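PDB 6EXS: peptide ABC transporter permease from Staphylococcus hominis, which probably imports peptides across the membrane as a POT-family member of the Major Facilitator Superfamily, and binds a thioalcohol-conjugated dipeptide related to human axillary malodour precursors. Local coordinates for residues L309-Y312 / G313-S317; G383-G386 / L387-H391; L458-T461 / N462-F466. One frame throughout, in Å; residues are numbered along the deposited sequence.

Contact 1: L309-Y312 / G313-S317; sequences LNIY and GLERS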
loop_
_atom_site.group_PDB
_atom_site.type_symbol
_atom_site.label_atom_id
_atom_site.label_comp_id
_atom_site.label_asym_id
_atom_site.label_seq_id
_atom_site.Cartn_x
_atom_site.Cartn_y
_atom_site.Cartn_z
ATOM N N LEU A 309 11.703 -11.046 2.201
ATOM C CA LEU A 309 12.815 -11.119 1.246
ATOM C C LEU A 309 14.069 -10.334 1.679
ATOM O O LEU A 309 15.185 -10.809 1.445
ATOM C CB LEU A 309 12.352 -10.703 -0.161
ATOM C CG LEU A 309 13.196 -11.181 -1.360
ATOM C CD1 LEU A 309 13.393 -12.709 -1.354
ATOM C CD2 LEU A 309 12.575 -10.709 -2.679
ATOM N N ASN A 310 13.877 -9.168 2.339
ATOM C CA ASN A 310 14.951 -8.305 2.853
ATOM C C ASN A 310 15.746 -8.917 4.045
ATOM O O ASN A 310 16.975 -8.789 4.077
ATOM C CB ASN A 310 14.412 -6.905 3.198
ATOM C CG ASN A 310 13.203 -6.854 4.103
ATOM O OD1 ASN A 310 12.475 -7.832 4.282
ATOM N ND2 ASN A 310 12.946 -5.682 4.669
ATOM N N ILE A 311 15.042 -9.558 5.026
ATOM C CA ILE A 311 15.658 -10.232 6.179
ATOM C C ILE A 311 16.432 -11.458 5.667
ATOM O O ILE A 311 17.526 -11.737 6.155
ATOM C CB ILE A 311 14.640 -10.610 7.288
ATOM C CG1 ILE A 311 13.893 -9.378 7.840
ATOM C CG2 ILE A 311 15.328 -11.388 8.426
ATOM C CD1 ILE A 311 12.805 -9.720 8.914
ATOM N N TYR A 312 15.864 -12.169 4.663
ATOM C CA TYR A 312 16.500 -13.326 4.018
ATOM C C TYR A 312 17.786 -12.891 3.317
ATOM O O TYR A 312 18.791 -13.578 3.431
ATOM C CB TYR A 312 15.545 -14.007 3.023
ATOM C CG TYR A 312 16.089 -15.288 2.421
ATOM C CD1 TYR A 312 16.221 -16.444 3.189
ATOM C CD2 TYR A 312 16.447 -15.353 1.078
ATOM C CE1 TYR A 312 16.681 -17.635 2.631
ATOM C CE2 TYR A 312 16.929 -16.534 0.514
ATOM C CZ TYR A 312 17.040 -17.675 1.292
ATOM O OH TYR A 312 17.504 -18.840 0.737
ATOM N N GLY A 313 17.752 -11.743 2.643
ATOM C CA GLY A 313 18.917 -11.175 1.983
ATOM C C GLY A 313 19.990 -10.803 2.991
ATOM O O GLY A 313 21.154 -11.172 2.820
ATOM N N LEU A 314 19.593 -10.100 4.076
ATOM C CA LEU A 314 20.486 -9.673 5.162
ATOM C C LEU A 314 21.154 -10.857 5.875
ATOM O O LEU A 314 22.352 -10.805 6.191
ATOM C CB LEU A 314 19.700 -8.785 6.166
ATOM C CG LEU A 314 20.436 -8.213 7.391
ATOM C CD1 LEU A 314 21.620 -7.333 6.994
ATOM C CD2 LEU A 314 19.512 -7.399 8.232
ATOM N N GLU A 315 20.388 -11.931 6.098
ATOM C CA GLU A 315 20.854 -13.113 6.822
ATOM C C GLU A 315 21.513 -14.202 5.974
ATOM O O GLU A 315 22.344 -14.937 6.498
ATOM C CB GLU A 315 19.705 -13.725 7.634
ATOM C CG GLU A 315 19.251 -12.858 8.788
ATOM C CD GLU A 315 18.054 -13.390 9.547
ATOM O OE1 GLU A 315 17.484 -14.426 9.131
ATOM O OE2 GLU A 315 17.666 -12.747 10.548
ATOM N N ARG A 316 21.128 -14.347 4.697
ATOM C CA ARG A 316 21.670 -15.428 3.868
ATOM C C ARG A 316 22.585 -14.969 2.720
ATOM O O ARG A 316 23.400 -15.759 2.244
ATOM C CB ARG A 316 20.536 -16.332 3.347
ATOM C CG ARG A 316 19.701 -16.942 4.481
ATOM C CD ARG A 316 20.247 -18.257 5.034
ATOM N NE ARG A 316 19.544 -19.420 4.480
ATOM C CZ ARG A 316 18.365 -19.873 4.912
ATOM N NH1 ARG A 316 17.734 -19.262 5.910
ATOM N NH2 ARG A 316 17.804 -20.930 4.341
ATOM N N SER A 317 22.489 -13.710 2.300
ATOM C CA SER A 317 23.351 -13.241 1.219
ATOM C C SER A 317 24.581 -12.498 1.748
ATOM O O SER A 317 24.630 -12.151 2.934
ATOM C CB SER A 317 22.565 -12.411 0.208
ATOM O OG SER A 317 22.629 -11.038 0.539
#
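R316 folds back along the last turn of its helix to lie against Y312. Its CB sits over one face of the phenol ring, 4.2 Å from the ring centroid and 14° off the normal, a CH-pi contact. CG follows toward the rim, 3.6 Å from Y312 CE1. Bends at chi2 (-87°) and chi3 then turn the chain round that side of the ring, bringing Y312 CE1 over the centre of the guanidinium, 3.6 Å from R316 CZ. NE and NH1 each lie 3.8 Å from Y312 CE1. The two planes stand 64° apart, so the guanidinium is tilted against the ring, and NH2 comes to lie at the ring edge, in its plane. Helix 309-316 is a short helical piece between helix 279-302 and the strand pair 320-329, and its first side chain, L309, lies about 5 Å from the bound conjugated peptide. The peptide bonds follow the alpha-helical pattern, R316 N reaching Y312 O at 2.8 Å. On the adjoining side of the helix, I311 and E315 run alongside each other, with CG2 of I311 3.4 Å from OE2 of E315; the carboxylate's OE1 forms a salt bridge with K56. At the exit, G313 O is gripped from opposite faces of its plane by S317 N and by S317 OG, the latter at 2.7 Å, and this hydroxyl also bonds to M319 N.

Contact 2: G383-G386 / L387-H391; sequences GLVG and LGYGH. With OLC ((2R)-2,3-dihydroxypropyl (9Z)-octadec-9-enoate), chain F.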
loop_
_atom_site.group_PDB
_atom_site.type_symbol
_atom_site.label_atom_id
_atom_site.label_comp_id
_atom_site.label_asym_id
_atom_site.label_seq_id
_atom_site.Cartn_x
_atom_site.Cartn_y
_atom_site.Cartn_z
ATOM N N GLY A 383 13.787 -19.332 -3.930
ATOM C CA GLY A 383 13.633 -20.656 -3.336
ATOM C C GLY A 383 14.630 -21.648 -3.896
ATOM O O GLY A 383 15.236 -22.405 -3.136
ATOM N N LEU A 384 14.844 -21.627 -5.225
ATOM C CA LEU A 384 15.815 -22.509 -5.883
ATOM C C LEU A 384 17.267 -22.117 -5.591
ATOM O O LEU A 384 18.129 -22.994 -5.544
ATOM C CB LEU A 384 15.561 -22.631 -7.395
ATOM C CG LEU A 384 14.323 -23.443 -7.826
ATOM C CD1 LEU A 384 14.141 -23.383 -9.326
ATOM C CD2 LEU A 384 14.407 -24.913 -7.380
ATOM N N VAL A 385 17.529 -20.811 -5.360
ATOM C CA VAL A 385 18.854 -20.287 -4.999
ATOM C C VAL A 385 19.248 -20.828 -3.603
ATOM O O VAL A 385 20.352 -21.359 -3.450
ATOM C CB VAL A 385 18.926 -18.737 -5.107
ATOM C CG1 VAL A 385 20.193 -18.179 -4.470
ATOM C CG2 VAL A 385 18.819 -18.278 -6.558
ATOM N N GLY A 386 18.330 -20.741 -2.632
ATOM C CA GLY A 386 18.550 -21.237 -1.275
ATOM C C GLY A 386 18.756 -22.738 -1.217
ATOM O O GLY A 386 19.606 -23.228 -0.463
ATOM N N LEU A 387 17.993 -23.472 -2.051
ATOM C CA LEU A 387 18.043 -24.925 -2.221
ATOM C C LEU A 387 19.374 -25.326 -2.850
ATOM O O LEU A 387 19.949 -26.341 -2.459
ATOM C CB LEU A 387 16.872 -25.365 -3.126
ATOM C CG LEU A 387 16.589 -26.865 -3.299
ATOM C CD1 LEU A 387 16.046 -27.489 -2.016
ATOM C CD2 LEU A 387 15.591 -27.088 -4.423
ATOM N N GLY A 388 19.845 -24.532 -3.809
ATOM C CA GLY A 388 21.102 -24.775 -4.505
ATOM C C GLY A 388 22.331 -24.581 -3.639
ATOM O O GLY A 388 23.250 -25.401 -3.673
ATOM N N TYR A 389 22.348 -23.502 -2.848
ATOM C CA TYR A 389 23.473 -23.156 -1.985
ATOM C C TYR A 389 23.464 -23.847 -0.624
ATOM O O TYR A 389 24.537 -24.151 -0.108
ATOM C CB TYR A 389 23.563 -21.634 -1.806
ATOM C CG TYR A 389 24.105 -20.905 -3.015
ATOM C CD1 TYR A 389 25.478 -20.774 -3.221
ATOM C CD2 TYR A 389 23.247 -20.327 -3.948
ATOM C CE1 TYR A 389 25.982 -20.096 -4.332
ATOM C CE2 TYR A 389 23.740 -19.653 -5.062
ATOM C CZ TYR A 389 25.108 -19.541 -5.250
ATOM O OH TYR A 389 25.595 -18.872 -6.339
ATOM N N GLY A 390 22.277 -24.054 -0.047
ATOM C CA GLY A 390 22.120 -24.651 1.276
ATOM C C GLY A 390 22.598 -23.693 2.346
ATOM O O GLY A 390 22.115 -22.561 2.425
ATOM N N HIS A 391 23.599 -24.111 3.131
ATOM C CA HIS A 391 24.198 -23.272 4.173
ATOM C C HIS A 391 25.174 -22.219 3.589
ATOM O O HIS A 391 25.477 -21.234 4.267
ATOM C CB HIS A 391 24.896 -24.146 5.232
HETATM C C18 OLC F . 10.331 -10.601 -18.327
HETATM C C10 OLC F . 12.567 -18.678 -12.564
HETATM C C9 OLC F . 13.444 -19.428 -11.904
HETATM C C17 OLC F . 10.355 -12.102 -18.121
HETATM C C11 OLC F . 12.758 -17.986 -13.889
HETATM C C8 OLC F . 14.861 -19.755 -12.311
HETATM C C24 OLC F . 25.920 -23.999 -6.811
HETATM C C16 OLC F . 11.125 -12.545 -16.881
HETATM C C12 OLC F . 12.243 -16.550 -13.915
HETATM C C7 OLC F . 15.640 -20.502 -11.233
HETATM C C15 OLC F . 11.205 -14.059 -16.734
HETATM C C13 OLC F . 12.003 -16.016 -15.318
HETATM C C6 OLC F . 17.127 -20.630 -11.520
HETATM C C14 OLC F . 11.659 -14.539 -15.364
HETATM C C5 OLC F . 17.889 -21.505 -10.534
HETATM C C4 OLC F . 18.471 -20.757 -9.346
HETATM C C3 OLC F . 19.989 -20.834 -9.237
HETATM C C2 OLC F . 20.494 -21.960 -8.335
HETATM C C21 OLC F . 23.693 -22.830 -6.680
HETATM C C1 OLC F . 21.959 -21.864 -8.011
HETATM C C22 OLC F . 24.433 -24.081 -7.093
HETATM O O19 OLC F . 22.690 -20.983 -8.385
HETATM O O25 OLC F . 26.200 -24.003 -5.414
HETATM O O23 OLC F . 23.869 -25.228 -6.445
HETATM O O20 OLC F . 22.357 -22.888 -7.239
#
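G390 N donates to G386 O at 2.8 Å, the last of four successive i-to-i+4 backbone bonds that join 383-386 to 387-390. Helical backbone angles last through Y389; G390 leaves them with a positive phi of 70°. One residue earlier the Y389 carbonyl is met by the hydroxyl of T392. A second polar grip comes from a monoolein molecule, whose glycerol hydroxyl O23 donates to G388 O at 2.8 Å. Because G388 has no side chain, the ester and glycerol can settle directly against the backbone here.

This is the C-terminal end of the long helix 364-389, and the lipid runs beside it, its oleoyl chain passing V385 and L384 as an acyl chain would on a membrane-facing surface. Y389 lies beside the glycerol end of the lipid, consistent with a position near the membrane headgroups: C21 of the monoolein stands 3.6 Å above the plane of its ring, toward the rim, while the phenol hydroxyl bonds to a second monoolein. CG of Y389 is set beside its backbone N (chi1 -75°), which sends the ring back along the helix; there V385 O lies at the ring edge, in plane, 3.1 Å from CD2. The two branches of V385 divide their work. CG1 packs on the same edge carbon, Y389 CD2, at 3.8 Å, whereas CG2 touches the lipid chain at C4, 3.7 Å away. L384 also splits between protein and lipid, with CD1 3.8 Å from C7 of the oleoyl chain and CD2 3.9 Å from CD2 of L387, the two leucine side chains running alongside each other.

Contact 3: L458-T461 / N462-F466; sequences LGQT and NYFIF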
loop_
_atom_site.group_PDB
_atom_site.type_symbol
_atom_site.label_atom_id
_atom_site.label_comp_id
_atom_site.label_asym_id
_atom_site.label_seq_id
_atom_site.Cartn_x
_atom_site.Cartn_y
_atom_site.Cartn_z
ATOM N N LEU A 458 7.771 -24.716 7.984
ATOM C CA LEU A 458 8.064 -25.197 6.627
ATOM C C LEU A 458 9.538 -25.105 6.237
ATOM O O LEU A 458 10.017 -25.927 5.455
ATOM C CB LEU A 458 7.216 -24.478 5.554
ATOM C CG LEU A 458 5.691 -24.628 5.586
ATOM C CD1 LEU A 458 5.053 -23.735 4.534
ATOM C CD2 LEU A 458 5.247 -26.076 5.358
ATOM N N GLY A 459 10.227 -24.098 6.758
ATOM C CA GLY A 459 11.605 -23.802 6.396
ATOM C C GLY A 459 11.538 -22.693 5.365
ATOM O O GLY A 459 10.712 -22.764 4.444
ATOM N N GLN A 460 12.366 -21.642 5.533
ATOM C CA GLN A 460 12.391 -20.446 4.684
ATOM C C GLN A 460 12.432 -20.749 3.169
ATOM O O GLN A 460 11.663 -20.140 2.419
ATOM C CB GLN A 460 13.525 -19.496 5.110
ATOM C CG GLN A 460 13.574 -18.155 4.377
ATOM C CD GLN A 460 12.443 -17.196 4.663
ATOM O OE1 GLN A 460 11.359 -17.281 4.074
ATOM N NE2 GLN A 460 12.708 -16.195 5.493
ATOM N N THR A 461 13.289 -21.690 2.731
ATOM C CA THR A 461 13.415 -22.081 1.317
ATOM C C THR A 461 12.182 -22.813 0.790
ATOM O O THR A 461 11.753 -22.548 -0.336
ATOM C CB THR A 461 14.695 -22.876 1.059
ATOM O OG1 THR A 461 14.806 -23.898 2.049
ATOM C CG2 THR A 461 15.928 -22.002 1.066
ATOM N N ASN A 462 11.621 -23.740 1.593
ATOM C CA ASN A 462 10.420 -24.493 1.225
ATOM C C ASN A 462 9.228 -23.555 1.172
ATOM O O ASN A 462 8.350 -23.757 0.335
ATOM C CB ASN A 462 10.150 -25.634 2.198
ATOM C CG ASN A 462 11.234 -26.678 2.314
ATOM O OD1 ASN A 462 12.240 -26.682 1.591
ATOM N ND2 ASN A 462 11.044 -27.596 3.248
ATOM N N TYR A 463 9.219 -22.509 2.039
ATOM C CA TYR A 463 8.186 -21.468 2.091
ATOM C C TYR A 463 8.130 -20.681 0.752
ATOM O O TYR A 463 7.042 -20.494 0.221
ATOM C CB TYR A 463 8.431 -20.547 3.303
ATOM C CG TYR A 463 7.575 -19.296 3.361
ATOM C CD1 TYR A 463 8.010 -18.102 2.783
ATOM C CD2 TYR A 463 6.371 -19.279 4.066
ATOM C CE1 TYR A 463 7.247 -16.937 2.864
ATOM C CE2 TYR A 463 5.613 -18.112 4.177
ATOM C CZ TYR A 463 6.049 -16.948 3.561
ATOM O OH TYR A 463 5.316 -15.794 3.654
ATOM N N PHE A 464 9.288 -20.254 0.210
ATOM C CA PHE A 464 9.373 -19.543 -1.069
ATOM C C PHE A 464 8.890 -20.423 -2.228
ATOM O O PHE A 464 8.173 -19.927 -3.101
ATOM C CB PHE A 464 10.808 -19.049 -1.356
ATOM C CG PHE A 464 11.328 -17.904 -0.514
ATOM C CD1 PHE A 464 10.643 -16.697 -0.450
ATOM C CD2 PHE A 464 12.556 -17.996 0.129
ATOM C CE1 PHE A 464 11.139 -15.633 0.309
ATOM C CE2 PHE A 464 13.060 -16.925 0.873
ATOM C CZ PHE A 464 12.343 -15.756 0.969
ATOM N N ILE A 465 9.260 -21.727 -2.223
ATOM C CA ILE A 465 8.855 -22.676 -3.262
ATOM C C ILE A 465 7.346 -22.959 -3.172
ATOM O O ILE A 465 6.668 -22.896 -4.197
ATOM C CB ILE A 465 9.742 -23.963 -3.283
ATOM C CG1 ILE A 465 11.227 -23.598 -3.523
ATOM C CG2 ILE A 465 9.265 -24.972 -4.355
ATOM C CD1 ILE A 465 12.244 -24.604 -2.973
ATOM N N PHE A 466 6.820 -23.223 -1.955
ATOM C CA PHE A 466 5.393 -23.498 -1.714
ATOM C C PHE A 466 4.488 -22.326 -2.135
ATOM O O PHE A 466 3.508 -22.546 -2.847
ATOM C CB PHE A 466 5.143 -23.932 -0.253
ATOM C CG PHE A 466 3.703 -23.933 0.209
ATOM C CD1 PHE A 466 2.804 -24.887 -0.258
ATOM C CD2 PHE A 466 3.251 -22.995 1.131
ATOM C CE1 PHE A 466 1.469 -24.886 0.173
ATOM C CE2 PHE A 466 1.917 -22.997 1.562
ATOM C CZ PHE A 466 1.037 -23.942 1.082
#
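The contact between L458-T461 and N462-F466 forms the first turn of helix 460-479, with G459 as its N-cap residue. G459 has a positive phi, 98°, and breaks the helical path between the short helix 455-458 and the new one. Its carbonyl opens the backbone pattern, accepting from Y463 N at 2.8 Å with the donor nearly along the C=O axis; Q460 O and T461 O then take F464 N and I465 N. Q460 leaves the backbone with CG anti to N and bends at chi2 (68°), which brings OE1 over the rim of one face of the F464 ring, while the rest of the amide, its plane only 16° from that of the ring, runs out beyond the CE2-CZ edge. CG of Q460 meets F464 CE2 at 3.7 Å and OE1 approaches F464 CZ at 3.6 Å. OE1 also comes within 3.7 Å of CD1 of Y463, whose hydroxyl bonds to Q304. The F464 ring in turn meets Y312 and Y379 edge-to-face. On another side of the turn, L458 reaches across the glycine break, its CD1 3.9 Å from CD2 of F466. Three backbone hydrogen bonds thus join the two segments, whereas the approach of Q460 OE1 to the F464 ring face is probably a van der Waals contact with little electrostatic gain.

Overall arrangement
Along the chain the three contacts come in series, at 309-317, 383-391 and 458-466. None encloses or crosses another; each closes only a single turn or so of helix: contact 1 spans the short helix 309-316 and its exit, contact 2 lies at the end of helix 364-389, contact 3 at the start of helix 460-479. In space they converge, with centres about 11 to 14 Å apart. Y312 of contact 1 bridges to both others, its OH 3.3 Å from G386 CA and its CD1 3.4 Å from Q460 CG. Contacts 2 and 3 meet where T461 CG2 packs on G386 CA at 3.6 Å, so the three helical pieces are tied together within the C-terminal half of the transporter.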